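Local coordinates for protein mandelate racemase/muconate lactonizing enzyme (Roseovarius nubinhibens ISM, PDB 3FVD) that binds magnesium and probably catalyses a reaction of the mandelate racemase/muconate lactonizing enzyme type, at residues Arg192-Val197 with Arg216-Gln221. Sequence-based numbering, arbitrary orientation.
Sequences RVTFDV and RDWIEQ. With MG (magnesium ion), chain C.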
# COMPACT_ATOMS: atom_id res chain seq x y z
N ARG A 192 -20.05 21.83 -24.06
CA ARG A 192 -19.15 21.27 -23.04
C ARG A 192 -17.95 22.14 -22.93
O ARG A 192 -17.55 22.74 -23.91
CB ARG A 192 -18.71 19.83 -23.41
CG ARG A 192 -19.84 18.84 -23.56
CD ARG A 192 -19.54 17.59 -22.71
NE ARG A 192 -20.19 17.73 -21.41
CZ ARG A 192 -19.79 17.21 -20.25
NH1 ARG A 192 -18.67 16.47 -20.15
NH2 ARG A 192 -20.55 17.48 -19.17
N VAL A 193 -17.37 22.23 -21.72
CA VAL A 193 -16.12 22.97 -21.52
C VAL A 193 -15.12 22.10 -20.78
O VAL A 193 -15.52 21.36 -19.91
CB VAL A 193 -16.20 24.16 -20.49
CG1 VAL A 193 -15.80 25.42 -21.08
CG2 VAL A 193 -17.47 24.18 -19.66
N THR A 194 -13.83 22.32 -21.07
CA THR A 194 -12.73 21.83 -20.27
C THR A 194 -11.93 23.03 -19.79
O THR A 194 -11.64 23.92 -20.58
CB THR A 194 -11.78 20.96 -21.17
OG1 THR A 194 -12.46 19.76 -21.54
CG2 THR A 194 -10.44 20.60 -20.50
N PHE A 195 -11.55 23.02 -18.51
CA PHE A 195 -10.72 24.09 -17.94
C PHE A 195 -9.30 23.68 -18.06
O PHE A 195 -8.83 22.81 -17.31
CB PHE A 195 -11.15 24.41 -16.51
CG PHE A 195 -12.55 25.00 -16.44
CD1 PHE A 195 -13.62 24.20 -16.07
CD2 PHE A 195 -12.79 26.36 -16.84
CE1 PHE A 195 -14.92 24.74 -16.05
CE2 PHE A 195 -14.03 26.88 -16.84
CZ PHE A 195 -15.10 26.08 -16.43
N ASP A 196 -8.62 24.23 -19.07
CA ASP A 196 -7.18 23.98 -19.27
C ASP A 196 -6.32 24.92 -18.40
O ASP A 196 -6.22 26.09 -18.68
CB ASP A 196 -6.83 24.12 -20.77
CG ASP A 196 -5.40 23.70 -21.11
OD1 ASP A 196 -4.70 23.12 -20.24
OD2 ASP A 196 -4.96 23.94 -22.26
N VAL A 197 -5.67 24.38 -17.38
CA VAL A 197 -4.88 25.15 -16.43
C VAL A 197 -3.44 25.21 -16.91
O VAL A 197 -2.69 26.08 -16.53
CB VAL A 197 -4.91 24.41 -15.05
CG1 VAL A 197 -4.23 25.22 -14.01
CG2 VAL A 197 -6.36 24.12 -14.62
N ARG A 216 -18.36 20.77 -12.06
CA ARG A 216 -17.73 19.45 -12.15
C ARG A 216 -17.25 19.16 -13.53
O ARG A 216 -17.23 18.00 -13.94
CB ARG A 216 -18.70 18.34 -11.68
CG ARG A 216 -19.16 18.53 -10.28
CD ARG A 216 -18.02 18.42 -9.31
NE ARG A 216 -18.49 18.65 -7.94
CZ ARG A 216 -18.08 19.65 -7.17
NH1 ARG A 216 -18.56 19.76 -5.97
NH2 ARG A 216 -17.19 20.55 -7.60
N ASP A 217 -16.90 20.19 -14.27
CA ASP A 217 -16.32 19.96 -15.57
C ASP A 217 -14.88 19.43 -15.47
O ASP A 217 -14.21 19.55 -14.42
CB ASP A 217 -16.36 21.27 -16.36
CG ASP A 217 -17.69 21.93 -16.25
OD1 ASP A 217 -17.94 22.67 -15.28
OD2 ASP A 217 -18.55 21.65 -17.10
N TRP A 218 -14.39 18.89 -16.57
CA TRP A 218 -12.99 18.49 -16.64
C TRP A 218 -12.05 19.61 -16.29
O TRP A 218 -12.25 20.77 -16.73
CB TRP A 218 -12.62 18.12 -18.06
CG TRP A 218 -13.11 16.85 -18.59
CD1 TRP A 218 -14.13 16.69 -19.49
CD2 TRP A 218 -12.52 15.56 -18.41
NE1 TRP A 218 -14.23 15.37 -19.85
CE2 TRP A 218 -13.26 14.65 -19.21
CE3 TRP A 218 -11.44 15.07 -17.64
CZ2 TRP A 218 -12.95 13.29 -19.27
CZ3 TRP A 218 -11.14 13.70 -17.67
CH2 TRP A 218 -11.85 12.83 -18.51
N ILE A 219 -11.03 19.25 -15.49
CA ILE A 219 -9.85 20.10 -15.26
C ILE A 219 -8.65 19.44 -15.94
O ILE A 219 -8.32 18.25 -15.68
CB ILE A 219 -9.54 20.21 -13.79
CG1 ILE A 219 -10.82 20.53 -12.98
CG2 ILE A 219 -8.41 21.27 -13.52
CD1 ILE A 219 -11.56 21.84 -13.44
N GLU A 220 -7.97 20.18 -16.80
CA GLU A 220 -6.86 19.58 -17.55
C GLU A 220 -5.51 19.98 -16.96
O GLU A 220 -5.22 21.16 -16.79
CB GLU A 220 -6.97 19.94 -19.03
CG GLU A 220 -5.92 19.42 -19.93
CD GLU A 220 -6.07 20.01 -21.34
OE1 GLU A 220 -7.17 20.57 -21.66
OE2 GLU A 220 -5.07 19.93 -22.11
N GLN A 221 -4.70 18.99 -16.63
CA GLN A 221 -3.33 19.22 -16.11
C GLN A 221 -3.23 20.42 -15.13
O GLN A 221 -2.68 21.44 -15.46
CB GLN A 221 -2.38 19.37 -17.32
CG GLN A 221 -0.87 19.26 -17.03
CD GLN A 221 -0.43 17.87 -16.71
OE1 GLN A 221 -0.54 16.93 -17.50
NE2 GLN A 221 0.10 17.72 -15.52
MG MG C . -2.94 20.82 -21.39
O HOH W 1 -18.87 20.87 -19.54
O HOH W 2 -2.74 22.84 -22.91
O HOH W 3 -2.70 21.80 -19.29
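The magnesium site of the barrel brings together the carboxylates of Asp-196 and Glu-220, which stack face over face at the C-terminal ends of two neighbouring parallel strands. Their planes are only 1° apart, with Asp-196 OD1 3.8 Å from Glu-220 OE1, a close pair of like charges that the cation and two lysines probably offset. Glu-220 is extended throughout, CG anti to the backbone N (chi1 179°), and this carries OE2 to the magnesium ion, 2.4 Å away, while OE1 forms a salt bridge with Lys-265. Asp-196, also a magnesium-binding residue, has OD1 3.1 Å from the magnesium ion here, longer than a usual coordination bond; its OD2 accepts a hydrogen bond from a metal-bound water and forms a salt bridge with Lys-167. Glu-244 supplies a further ligand. The strands belong to a beta-alpha-beta unit, joined through helix 203-210, in the modified TIM barrel of the enolase superfamily. In the parallel ladder the N and O of Phe-195 bond to the two residues flanking Ile-219: N donates to Trp-218 O at 3.0 Å and O accepts from Glu-220 N at 2.8 Å, both nearly straight; a weak bond from Val-197 N to Glu-220 O follows. On the face turned to helix 173-185, the Phe-195 ring meets Asp-217 OD1 at its edge, 3.7 Å from CE1, the carboxylate plane turned 76° from the ring. Ser-184 also binds that oxygen, while Asp-217 OD2 accepts a hydrogen bond from a water that in turn accepts one from Val-193 N. Further along this face, Ile-219 CG2 packs against Val-197 CG2 at 3.7 Å.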